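Local coordinates for beta-ketothiolase BktB (Ralstonia eutropha, PDB 4NZS), which catalyses the condensation of acetyl-CoA with propionyl-CoA to beta-ketovaleryl-CoA, and of two acetyl-CoA molecules to acetoacetyl-CoA, at residues G25-V30 / V206-K211; V30-L35 / M125-Y130; P157-H162 / D291-G296; I176-Q181 / L237-V242. One frame throughout, in Å; residues are numbered along the deposited sequence.

Contact 1: G25-V30 / V206-K211; sequences GSLKDV and VPVVSK
L27 O accepts a 2.8 Å hydrogen bond from V30 N, closing a type I turn that brings the two hydrophobic residues of 25-30 to the segment 206-211. A first type I turn, G25 to K28, overlaps it at L27 and K28, held by a weak bond from K28 N to G25 O. Folded twice in six residues, the loop presents L27 to V208 and V30 to S210.

The chief apolar contact is made by methyl groups: L27 CD2 lies 3.7 Å from V208 CG2, the two side chains crossing at a slant. In the leucine CG stands beside the backbone N (chi1 -79°) and CD1 is anti to CA, and the other branch, CD2, is the one that meets the valine. V208 is beta-branched, suits the extended backbone of strand 208-210, and points its CB at the loop.

Two residues further along the strand, S210 OG lies 4.4 Å from V30 CG2, a loose contact of methyl with hydroxyl where the surface begins; a small polar residue fits that border. Around the apolar pair, F219 of the partner strand 217-219 touches both L27 and V208, while L38 of helix 32-47 packs on V208. S26 OG hydrogen bonds to E223, and K28 makes a cation-pi contact with W137 of the second subunit.

The turns are closed by their own backbone bonds, and strand 208-210 pairs with strand 217-219; the two segments are joined by one buried Leu-Val contact and a looser methyl-hydroxyl one, with little directional bonding between them.

Contact 2: V30-L35 / M125-Y130; sequences VAPAEL and MSRAPY
A31 and R127 bring the two backbones nearest, their CA atoms 7.3 Å apart. A31 occupies the N-cap of helix 32-47, and its carbonyl oxygen accepts from L35 N at 3.1 Å. P32 follows in the first turn, where the missing N-H costs nothing and the ring holds phi near the helical value (-52°). On the other segment a short 3-10 stretch, 125-126, precedes R127, with A128 N bonded to M125 O at 2.9 Å.

On its side of this gap the arginine makes every close contact. Its CD rests against V30 O at 3.4 Å, and NE lies 3.8 Å from A31 CB, so the small alanine lets the chain pass close to the backbone. P32 CD is the looser neighbour, 4.5 Å from R127 CD. A bend at chi3 (74°) turns the guanidinium off the line of the aliphatic chain, so that NH1 can hydrogen bond to K28 O. T65 packs on both P32 and R127, and S126 OG, bonded to G24 N and D258, pins the start of the arginine's segment.

The arrangement belongs to the thiolase N-terminal half: the start of its first long helix meets the exit of core strand 116-124, from which the chain heads for the tetramer interfaces, with Y130 continuing a beta ladder into the second subunit.

Contact 3: P157-H162 / D291-G296; sequences PFHRIH and DPKAMG
F158 and H159 meet P292 and K293 as two neighbouring pairs. F158 CD2 lies 4.2 Å from P292 CG, a ring-to-ring apolar contact in which the rigid, compact proline suits a buried place. Beside it H159 CD2 comes to 4.2 Å from K293 CG, the imidazole and the lysine chain crossing at about a right angle; the lysine touches with its CG methylene, and NZ ends 5.7 Å from H159 ND1.

Within the loop, F158 CB stands 3.8 Å above one face of the H159 imidazole, toward its rim. D156 OD2 accepts hydrogen bonds from F158 N and from H159 N, which helps to hold the backbone here. On the opposite segment A294 N bonds to D291 O at 3.1 Å, while N169 of helix 163-173 donates to K293 O. The second subunit adds N79 against F158 and I84 against P292.

This is a junction between the two halves of the thiolase fold: the loop domain inserted in the N-terminal half packs on the loop following strand 280-289 of the C-terminal half, next to the subunit interface.

Contact 4: I176-Q181 / L237-V242; sequences ISRAQQ and LRPVFV
R178 reaches from the first turn of helix 178-197 to L237 and P239. Its CB already heads for that loop, and CG continues outward, anti to the backbone N (chi1 172°). A bend at chi2 (79°) then redirects CD, bringing NE to D182 OD1, one helical turn on, in a salt bridge that steadies the guanidinium. Beyond it CZ is 3.8 Å from L237 O, and NH2 approaches the same oxygen to 2.6 Å, the carbonyl standing obliquely to the guanidinium. NH1 passes P239 CG at 4.3 Å. A long arginine suits this place because it can span two surface elements whose nearest CA atoms, those of R178 and P239, are 9.5 Å apart.

S177 sits at the N-cap, its OG accepting a weak bond from Q180 N. Q181 NE2 donates to I176 O at 3.2 Å, from above the carbonyl plane, and also to T247.

Through R178 the contact joins the start of helix 178-197 to the loop leading toward strand 257-267, while I176, Q180 and Q181 pack on helix 327-336, Q181 also touches A171 of helix 163-173, and V242 meets E168 of that same helix.

How the contacts relate
The four contacts fall into two pairs. Contacts 1 and 2 share V30, their centres 11 Å apart, and K28 CA lies 4.0 Å from S126 CB; both contacts involve the loop ahead of helix 32-47. Contacts 3 and 4 have centres 18 Å apart and meet where H162 NE2 lies 3.2 Å from F241 CE1. Between the pairs nothing touches: contacts 2 and 3 come within about 9 Å at their nearest atoms. Contacts 1, 2 and 3 all have residues touching the second subunit; contact 4 touches no other chain. Contact 3 lies nearest an annotated site, the P292 side chain being about 11 Å from that of C385, a predicted proton acceptor of the active site; the others lie away from such sites.

Contact 1: G25-V30 / V206-K211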
loop_
_atom_site.group_PDB
_atom_site.type_symbol
_atom_site.label_atom_id
_atom_site.label_comp_id
_atom_site.label_asym_id
_atom_site.label_seq_id
_atom_site.Cartn_x
_atom_site.Cartn_y
_atom_site.Cartn_z
ATOM N N GLY A 25 20.708 -9.012 2.616
ATOM C CA GLY A 25 21.537 -9.953 3.303
ATOM C C GLY A 25 21.503 -9.689 4.794
ATOM O O GLY A 25 20.425 -9.592 5.388
ATOM N N SER A 26 22.692 -9.578 5.385
ATOM C CA SER A 26 22.871 -9.569 6.827
ATOM C C SER A 26 22.612 -8.219 7.452
ATOM O O SER A 26 22.614 -8.110 8.680
ATOM C CB SER A 26 24.302 -9.988 7.199
ATOM O OG SER A 26 24.492 -11.387 7.066
ATOM N N LEU A 27 22.414 -7.179 6.650
ATOM C CA LEU A 27 22.092 -5.875 7.243
ATOM C C LEU A 27 20.609 -5.459 7.048
ATOM O O LEU A 27 20.168 -4.371 7.493
ATOM C CB LEU A 27 23.091 -4.832 6.748
ATOM C CG LEU A 27 24.460 -4.862 7.467
ATOM C CD1 LEU A 27 25.339 -3.682 7.069
ATOM C CD2 LEU A 27 24.337 -4.933 9.007
ATOM N N LYS A 28 19.882 -6.382 6.421
ATOM C CA LYS A 28 18.474 -6.303 6.090
ATOM C C LYS A 28 17.649 -5.584 7.169
ATOM O O LYS A 28 16.872 -4.664 6.882
ATOM C CB LYS A 28 17.987 -7.744 5.958
ATOM C CG LYS A 28 16.825 -7.966 5.043
ATOM C CD LYS A 28 16.322 -9.422 5.081
ATOM C CE LYS A 28 15.652 -9.729 3.714
ATOM N NZ LYS A 28 14.983 -11.047 3.470
ATOM N N ASP A 29 17.828 -6.013 8.415
ATOM C CA ASP A 29 16.982 -5.612 9.513
ATOM C C ASP A 29 17.550 -4.431 10.289
ATOM O O ASP A 29 17.052 -4.102 11.361
ATOM C CB ASP A 29 16.831 -6.792 10.470
ATOM C CG ASP A 29 16.148 -7.967 9.830
ATOM O OD1 ASP A 29 15.940 -7.939 8.614
ATOM O OD2 ASP A 29 15.812 -8.930 10.546
ATOM N N VAL A 30 18.613 -3.839 9.780
ATOM C CA VAL A 30 19.288 -2.748 10.473
ATOM C C VAL A 30 19.100 -1.430 9.750
ATOM O O VAL A 30 19.500 -1.282 8.541
ATOM C CB VAL A 30 20.796 -2.992 10.633
ATOM C CG1 VAL A 30 21.284 -2.228 11.856
ATOM C CG2 VAL A 30 21.129 -4.469 10.770
ATOM N N VAL A 206 33.672 -1.924 12.539
ATOM C CA VAL A 206 32.920 -2.079 13.783
ATOM C C VAL A 206 31.840 -3.118 13.570
ATOM O O VAL A 206 31.069 -3.001 12.622
ATOM C CB VAL A 206 32.319 -0.738 14.255
ATOM C CG1 VAL A 206 31.449 -0.057 13.183
ATOM C CG2 VAL A 206 31.575 -0.940 15.542
ATOM N N PRO A 207 31.810 -4.167 14.412
ATOM C CA PRO A 207 30.907 -5.243 14.101
ATOM C C PRO A 207 29.532 -4.850 14.480
ATOM O O PRO A 207 29.389 -4.003 15.359
ATOM C CB PRO A 207 31.375 -6.381 15.011
ATOM C CG PRO A 207 32.726 -5.970 15.495
ATOM C CD PRO A 207 32.623 -4.490 15.589
ATOM N N VAL A 208 28.520 -5.444 13.853
ATOM C CA VAL A 208 27.174 -5.188 14.326
ATOM C C VAL A 208 26.593 -6.431 15.028
ATOM O O VAL A 208 26.262 -7.457 14.436
ATOM C CB VAL A 208 26.266 -4.466 13.279
ATOM C CG1 VAL A 208 27.110 -3.544 12.398
ATOM C CG2 VAL A 208 25.461 -5.438 12.447
ATOM N N VAL A 209 26.643 -6.320 16.352
ATOM C CA VAL A 209 25.950 -7.188 17.270
ATOM C C VAL A 209 24.495 -7.072 16.939
ATOM O O VAL A 209 23.904 -5.993 17.032
ATOM C CB VAL A 209 26.127 -6.737 18.745
ATOM C CG1 VAL A 209 27.532 -7.046 19.243
ATOM C CG2 VAL A 209 25.792 -5.243 18.939
ATOM N N SER A 210 23.915 -8.172 16.513
ATOM C CA SER A 210 22.509 -8.168 16.238
ATOM C C SER A 210 21.905 -9.233 17.096
ATOM O O SER A 210 22.344 -10.371 17.084
ATOM C CB SER A 210 22.249 -8.443 14.765
ATOM O OG SER A 210 22.073 -7.239 14.062
ATOM N N LYS A 211 20.905 -8.856 17.869
ATOM C CA LYS A 211 20.242 -9.825 18.693
ATOM C C LYS A 211 19.431 -10.683 17.758
ATOM O O LYS A 211 18.787 -10.190 16.852
ATOM C CB LYS A 211 19.391 -9.148 19.753
ATOM C CG LYS A 211 20.170 -8.873 21.026
ATOM C CD LYS A 211 19.739 -7.578 21.682
ATOM C CE LYS A 211 18.931 -7.839 22.938
ATOM N NZ LYS A 211 18.448 -6.569 23.538
#

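Contact 2: V30-L35 / M125-Y130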
loop_
_atom_site.group_PDB
_atom_site.type_symbol
_atom_site.label_atom_id
_atom_site.label_comp_id
_atom_site.label_asym_id
_atom_site.label_seq_id
_atom_site.Cartn_x
_atom_site.Cartn_y
_atom_site.Cartn_z
ATOM N N VAL A 30 18.613 -3.839 9.780
ATOM C CA VAL A 30 19.288 -2.748 10.473
ATOM C C VAL A 30 19.100 -1.430 9.750
ATOM O O VAL A 30 19.500 -1.282 8.541
ATOM C CB VAL A 30 20.796 -2.992 10.633
ATOM C CG1 VAL A 30 21.284 -2.228 11.856
ATOM C CG2 VAL A 30 21.129 -4.469 10.770
ATOM N N ALA A 31 18.483 -0.487 10.453
ATOM C CA ALA A 31 18.052 0.731 9.808
ATOM C C ALA A 31 19.180 1.728 9.703
ATOM O O ALA A 31 20.067 1.752 10.517
ATOM C CB ALA A 31 16.843 1.333 10.510
ATOM N N PRO A 32 19.148 2.586 8.695
ATOM C CA PRO A 32 20.264 3.505 8.593
ATOM C C PRO A 32 20.521 4.255 9.888
ATOM O O PRO A 32 21.648 4.388 10.281
ATOM C CB PRO A 32 19.803 4.465 7.482
ATOM C CG PRO A 32 18.958 3.620 6.576
ATOM C CD PRO A 32 18.222 2.712 7.546
ATOM N N ALA A 33 19.498 4.745 10.549
ATOM C CA ALA A 33 19.707 5.393 11.902
ATOM C C ALA A 33 20.609 4.546 12.799
ATOM O O ALA A 33 21.622 5.078 13.320
ATOM C CB ALA A 33 18.402 5.669 12.601
ATOM N N GLU A 34 20.362 3.231 12.860
ATOM C CA GLU A 34 21.202 2.370 13.716
ATOM C C GLU A 34 22.618 2.125 13.230
ATOM O O GLU A 34 23.559 2.286 13.998
ATOM C CB GLU A 34 20.500 1.058 14.059
ATOM C CG GLU A 34 19.450 1.219 15.170
ATOM C CD GLU A 34 18.659 2.507 15.090
ATOM O OE1 GLU A 34 19.230 3.595 15.371
ATOM O OE2 GLU A 34 17.466 2.465 14.720
ATOM N N LEU A 35 22.812 1.758 11.967
ATOM C CA LEU A 35 24.158 1.648 11.448
ATOM C C LEU A 35 24.921 2.935 11.798
ATOM O O LEU A 35 26.067 2.929 12.252
ATOM C CB LEU A 35 24.074 1.568 9.914
ATOM C CG LEU A 35 23.381 0.426 9.229
ATOM C CD1 LEU A 35 23.830 0.375 7.789
ATOM C CD2 LEU A 35 23.767 -0.860 9.904
ATOM N N MET A 125 20.086 -0.010 1.327
ATOM C CA MET A 125 19.304 -0.337 0.160
ATOM C C MET A 125 18.360 -1.508 0.445
ATOM O O MET A 125 17.280 -1.557 -0.058
ATOM C CB MET A 125 20.254 -0.612 -1.032
ATOM C CG MET A 125 21.154 0.582 -1.320
ATOM S SD MET A 125 22.200 0.452 -2.737
ATOM C CE MET A 125 21.307 1.388 -3.944
ATOM N N SER A 126 18.666 -2.416 1.339
ATOM C CA SER A 126 17.691 -3.490 1.518
ATOM C C SER A 126 16.400 -2.946 2.037
ATOM O O SER A 126 15.339 -3.493 1.751
ATOM C CB SER A 126 18.184 -4.567 2.496
ATOM O OG SER A 126 19.497 -5.035 2.209
ATOM N N ARG A 127 16.456 -1.893 2.821
ATOM C CA ARG A 127 15.247 -1.301 3.348
ATOM C C ARG A 127 14.724 -0.138 2.483
ATOM O O ARG A 127 13.909 0.687 2.951
ATOM C CB ARG A 127 15.474 -0.816 4.840
ATOM C CG ARG A 127 15.988 -1.885 5.777
ATOM C CD ARG A 127 16.387 -1.371 7.194
ATOM N NE ARG A 127 15.242 -1.039 8.047
ATOM C CZ ARG A 127 14.470 -1.927 8.653
ATOM N NH1 ARG A 127 14.700 -3.208 8.495
ATOM N NH2 ARG A 127 13.441 -1.542 9.396
ATOM N N ALA A 128 15.095 -0.070 1.208
ATOM C CA ALA A 128 14.612 1.090 0.491
ATOM C C ALA A 128 13.193 0.721 0.375
ATOM O O ALA A 128 12.907 -0.438 0.248
ATOM C CB ALA A 128 15.266 1.274 -0.893
ATOM N N PRO A 129 12.297 1.706 0.363
ATOM C CA PRO A 129 10.894 1.499 0.207
ATOM C C PRO A 129 10.308 1.537 -1.187
ATOM O O PRO A 129 10.970 1.943 -2.149
ATOM C CB PRO A 129 10.345 2.750 0.878
ATOM C CG PRO A 129 11.291 3.811 0.459
ATOM C CD PRO A 129 12.604 3.118 0.644
ATOM N N TYR A 130 9.019 1.220 -1.231
ATOM C CA TYR A 130 8.136 1.599 -2.287
ATOM C C TYR A 130 7.225 2.764 -1.870
ATOM O O TYR A 130 6.676 2.749 -0.757
ATOM C CB TYR A 130 7.269 0.416 -2.581
ATOM C CG TYR A 130 8.047 -0.676 -3.233
ATOM C CD1 TYR A 130 8.850 -1.553 -2.509
ATOM C CD2 TYR A 130 8.018 -0.801 -4.588
ATOM C CE1 TYR A 130 9.539 -2.556 -3.164
ATOM C CE2 TYR A 130 8.721 -1.775 -5.231
ATOM C CZ TYR A 130 9.478 -2.632 -4.553
ATOM O OH TYR A 130 10.150 -3.544 -5.304
#

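Contact 3: P157-H162 / D291-G296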
loop_
_atom_site.group_PDB
_atom_site.type_symbol
_atom_site.label_atom_id
_atom_site.label_comp_id
_atom_site.label_asym_id
_atom_site.label_seq_id
_atom_site.Cartn_x
_atom_site.Cartn_y
_atom_site.Cartn_z
ATOM N N PRO A 157 17.535 11.389 -13.735
ATOM C CA PRO A 157 16.281 12.104 -13.564
ATOM C C PRO A 157 15.900 13.003 -14.737
ATOM O O PRO A 157 14.821 13.615 -14.681
ATOM C CB PRO A 157 16.534 12.937 -12.305
ATOM C CG PRO A 157 17.979 13.239 -12.436
ATOM C CD PRO A 157 18.629 12.005 -12.989
ATOM N N PHE A 158 16.750 13.095 -15.770
ATOM C CA PHE A 158 16.349 13.727 -17.050
ATOM C C PHE A 158 15.929 12.684 -18.068
ATOM O O PHE A 158 14.822 12.721 -18.584
ATOM C CB PHE A 158 17.479 14.569 -17.612
ATOM C CG PHE A 158 18.079 15.471 -16.594
ATOM C CD1 PHE A 158 17.314 16.496 -16.034
ATOM C CD2 PHE A 158 19.364 15.254 -16.115
ATOM C CE1 PHE A 158 17.839 17.313 -15.039
ATOM C CE2 PHE A 158 19.884 16.080 -15.148
ATOM C CZ PHE A 158 19.121 17.112 -14.601
ATOM N N HIS A 159 16.793 11.718 -18.316
ATOM C CA HIS A 159 16.567 10.790 -19.402
ATOM C C HIS A 159 15.996 9.482 -18.946
ATOM O O HIS A 159 15.915 8.546 -19.736
ATOM C CB HIS A 159 17.880 10.597 -20.119
ATOM C CG HIS A 159 18.477 11.890 -20.562
ATOM N ND1 HIS A 159 17.892 12.676 -21.532
ATOM C CD2 HIS A 159 19.553 12.575 -20.120
ATOM C CE1 HIS A 159 18.604 13.775 -21.694
ATOM N NE2 HIS A 159 19.619 13.734 -20.854
ATOM N N ARG A 160 15.580 9.436 -17.679
ATOM C CA ARG A 160 14.878 8.298 -17.100
ATOM C C ARG A 160 15.547 6.950 -17.452
ATOM O O ARG A 160 14.865 5.971 -17.741
ATOM C CB ARG A 160 13.378 8.370 -17.451
ATOM C CG ARG A 160 13.130 8.861 -18.862
ATOM C CD ARG A 160 11.688 8.874 -19.373
ATOM N NE ARG A 160 11.625 8.454 -20.795
ATOM C CZ ARG A 160 12.265 9.027 -21.834
ATOM N NH1 ARG A 160 13.068 10.089 -21.686
ATOM N NH2 ARG A 160 12.110 8.519 -23.060
ATOM N N ILE A 161 16.886 6.914 -17.395
ATOM C CA ILE A 161 17.687 5.690 -17.662
ATOM C C ILE A 161 18.603 5.348 -16.513
ATOM O O ILE A 161 18.995 6.198 -15.736
ATOM C CB ILE A 161 18.592 5.741 -18.939
ATOM C CG1 ILE A 161 19.380 7.053 -19.045
ATOM C CG2 ILE A 161 17.800 5.491 -20.227
ATOM C CD1 ILE A 161 20.829 6.915 -18.639
ATOM N N HIS A 162 18.952 4.071 -16.453
ATOM C CA HIS A 162 19.726 3.466 -15.377
ATOM C C HIS A 162 21.184 3.923 -15.504
ATOM O O HIS A 162 21.689 4.167 -16.614
ATOM C CB HIS A 162 19.600 1.961 -15.547
ATOM C CG HIS A 162 19.861 1.161 -14.309
ATOM N ND1 HIS A 162 21.018 1.280 -13.560
ATOM C CD2 HIS A 162 19.133 0.175 -13.721
ATOM C CE1 HIS A 162 20.981 0.419 -12.556
ATOM N NE2 HIS A 162 19.856 -0.269 -12.632
ATOM N N ASP A 291 28.707 15.451 -17.872
ATOM C CA ASP A 291 27.507 15.018 -18.571
ATOM C C ASP A 291 26.753 13.915 -17.804
ATOM O O ASP A 291 27.363 12.952 -17.325
ATOM C CB ASP A 291 27.843 14.498 -19.965
ATOM C CG ASP A 291 26.600 14.253 -20.803
ATOM O OD1 ASP A 291 25.878 15.236 -21.068
ATOM O OD2 ASP A 291 26.342 13.090 -21.178
ATOM N N PRO A 292 25.426 14.067 -17.692
ATOM C CA PRO A 292 24.512 13.081 -17.110
ATOM C C PRO A 292 24.556 11.754 -17.830
ATOM O O PRO A 292 24.614 10.707 -17.173
ATOM C CB PRO A 292 23.128 13.702 -17.328
ATOM C CG PRO A 292 23.374 15.162 -17.482
ATOM C CD PRO A 292 24.738 15.322 -18.058
ATOM N N LYS A 293 24.516 11.797 -19.168
ATOM C CA LYS A 293 24.609 10.576 -19.967
ATOM C C LYS A 293 25.979 9.887 -19.826
ATOM O O LYS A 293 26.151 8.761 -20.284
ATOM C CB LYS A 293 24.247 10.822 -21.443
ATOM C CG LYS A 293 22.789 10.564 -21.822
ATOM C CD LYS A 293 22.613 10.442 -23.346
ATOM C CE LYS A 293 21.182 10.068 -23.736
ATOM N NZ LYS A 293 21.058 9.558 -25.130
ATOM N N ALA A 294 26.946 10.536 -19.190
ATOM C CA ALA A 294 28.220 9.880 -18.857
ATOM C C ALA A 294 28.688 10.292 -17.448
ATOM O O ALA A 294 29.867 10.582 -17.178
ATOM C CB ALA A 294 29.259 10.228 -19.915
ATOM N N MET A 295 27.796 10.225 -16.490
ATOM C CA MET A 295 28.122 10.769 -15.196
ATOM C C MET A 295 29.327 10.029 -14.646
ATOM O O MET A 295 30.009 10.523 -13.770
ATOM C CB MET A 295 26.931 10.677 -14.260
ATOM C CG MET A 295 26.409 9.274 -14.062
ATOM S SD MET A 295 27.178 8.527 -12.634
ATOM C CE MET A 295 26.959 6.791 -12.961
ATOM N N GLY A 296 29.588 8.850 -15.196
ATOM C CA GLY A 296 30.593 7.934 -14.698
ATOM C C GLY A 296 32.016 8.453 -14.691
ATOM O O GLY A 296 32.840 7.974 -13.937
#

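Contact 4: I176-Q181 / L237-V242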
loop_
_atom_site.group_PDB
_atom_site.type_symbol
_atom_site.label_atom_id
_atom_site.label_comp_id
_atom_site.label_asym_id
_atom_site.label_seq_id
_atom_site.Cartn_x
_atom_site.Cartn_y
_atom_site.Cartn_z
ATOM N N ILE A 176 36.525 1.133 -23.413
ATOM C CA ILE A 176 36.850 0.119 -22.424
ATOM C C ILE A 176 36.018 -1.095 -22.766
ATOM O O ILE A 176 34.805 -1.091 -22.643
ATOM C CB ILE A 176 36.538 0.585 -20.994
ATOM C CG1 ILE A 176 37.515 1.677 -20.568
ATOM C CG2 ILE A 176 36.592 -0.579 -20.020
ATOM C CD1 ILE A 176 37.027 3.073 -20.853
ATOM N N SER A 177 36.692 -2.134 -23.219
ATOM C CA SER A 177 36.031 -3.330 -23.685
ATOM C C SER A 177 35.501 -4.158 -22.552
ATOM O O SER A 177 36.059 -4.153 -21.471
ATOM C CB SER A 177 37.017 -4.181 -24.453
ATOM O OG SER A 177 38.006 -4.646 -23.569
ATOM N N ARG A 178 34.448 -4.914 -22.818
ATOM C CA ARG A 178 34.062 -5.947 -21.862
ATOM C C ARG A 178 35.263 -6.533 -21.106
ATOM O O ARG A 178 35.236 -6.567 -19.879
ATOM C CB ARG A 178 33.283 -7.043 -22.572
ATOM C CG ARG A 178 32.980 -8.270 -21.728
ATOM C CD ARG A 178 31.813 -8.063 -20.788
ATOM N NE ARG A 178 31.261 -9.338 -20.331
ATOM C CZ ARG A 178 30.363 -10.027 -21.012
ATOM N NH1 ARG A 178 29.921 -9.560 -22.185
ATOM N NH2 ARG A 178 29.911 -11.184 -20.532
ATOM N N ALA A 179 36.312 -6.957 -21.813
ATOM C CA ALA A 179 37.392 -7.723 -21.162
ATOM C C ALA A 179 38.219 -6.912 -20.155
ATOM O O ALA A 179 38.758 -7.479 -19.209
ATOM C CB ALA A 179 38.308 -8.390 -22.180
ATOM N N GLN A 180 38.321 -5.605 -20.357
ATOM C CA GLN A 180 38.839 -4.743 -19.306
ATOM C C GLN A 180 37.946 -4.904 -18.056
ATOM O O GLN A 180 38.419 -5.196 -16.959
ATOM C CB GLN A 180 38.861 -3.268 -19.753
ATOM C CG GLN A 180 40.182 -2.759 -20.337
ATOM C CD GLN A 180 40.867 -1.682 -19.491
ATOM O OE1 GLN A 180 41.177 -0.601 -19.998
ATOM N NE2 GLN A 180 41.119 -1.975 -18.203
ATOM N N GLN A 181 36.645 -4.759 -18.258
ATOM C CA GLN A 181 35.694 -4.695 -17.167
ATOM C C GLN A 181 35.628 -6.024 -16.430
ATOM O O GLN A 181 35.697 -6.044 -15.200
ATOM C CB GLN A 181 34.311 -4.294 -17.670
ATOM C CG GLN A 181 34.274 -3.010 -18.500
ATOM C CD GLN A 181 32.934 -2.809 -19.167
ATOM O OE1 GLN A 181 31.884 -3.042 -18.564
ATOM N NE2 GLN A 181 32.958 -2.392 -20.419
ATOM N N LEU A 237 28.025 -14.077 -17.535
ATOM C CA LEU A 237 26.983 -13.061 -17.492
ATOM C C LEU A 237 26.791 -12.424 -18.851
ATOM O O LEU A 237 27.717 -12.390 -19.668
ATOM C CB LEU A 237 27.268 -11.948 -16.444
ATOM C CG LEU A 237 27.238 -12.247 -14.928
ATOM C CD1 LEU A 237 26.537 -13.560 -14.612
ATOM C CD2 LEU A 237 28.621 -12.268 -14.307
ATOM N N ARG A 238 25.574 -11.905 -19.023
ATOM C CA ARG A 238 25.039 -11.309 -20.227
ATOM C C ARG A 238 24.790 -9.832 -19.915
ATOM O O ARG A 238 24.436 -9.496 -18.790
ATOM C CB ARG A 238 23.704 -11.985 -20.571
ATOM C CG ARG A 238 23.624 -13.509 -20.330
ATOM C CD ARG A 238 22.186 -13.992 -20.041
ATOM N NE ARG A 238 21.720 -13.825 -18.636
ATOM C CZ ARG A 238 20.964 -12.821 -18.158
ATOM N NH1 ARG A 238 20.556 -11.819 -18.920
ATOM N NH2 ARG A 238 20.608 -12.818 -16.882
ATOM N N PRO A 239 24.985 -8.935 -20.892
ATOM C CA PRO A 239 24.827 -7.535 -20.532
ATOM C C PRO A 239 23.423 -7.169 -20.015
ATOM O O PRO A 239 22.440 -7.297 -20.758
ATOM C CB PRO A 239 25.148 -6.811 -21.844
ATOM C CG PRO A 239 26.088 -7.710 -22.545
ATOM C CD PRO A 239 25.582 -9.081 -22.235
ATOM N N VAL A 240 23.325 -6.716 -18.761
ATOM C CA VAL A 240 21.985 -6.467 -18.143
ATOM C C VAL A 240 21.198 -5.155 -18.574
ATOM O O VAL A 240 19.958 -5.138 -18.577
ATOM C CB VAL A 240 22.049 -6.580 -16.579
ATOM C CG1 VAL A 240 22.311 -7.995 -16.140
ATOM C CG2 VAL A 240 23.094 -5.665 -15.972
ATOM N N PHE A 241 21.907 -4.103 -18.967
ATOM C CA PHE A 241 21.320 -2.781 -19.262
ATOM C C PHE A 241 21.051 -2.414 -20.732
ATOM O O PHE A 241 20.621 -1.302 -21.033
ATOM C CB PHE A 241 22.225 -1.714 -18.639
ATOM C CG PHE A 241 22.397 -1.898 -17.176
ATOM C CD1 PHE A 241 21.328 -1.642 -16.305
ATOM C CD2 PHE A 241 23.578 -2.366 -16.661
ATOM C CE1 PHE A 241 21.461 -1.835 -14.962
ATOM C CE2 PHE A 241 23.712 -2.560 -15.297
ATOM C CZ PHE A 241 22.655 -2.292 -14.451
ATOM N N VAL A 242 21.290 -3.334 -21.649
ATOM C CA VAL A 242 20.941 -3.083 -23.038
ATOM C C VAL A 242 20.922 -4.373 -23.859
ATOM O O VAL A 242 21.743 -5.266 -23.655
ATOM C CB VAL A 242 21.878 -2.031 -23.664
ATOM C CG1 VAL A 242 23.317 -2.542 -23.721
ATOM C CG2 VAL A 242 21.339 -1.595 -25.021
#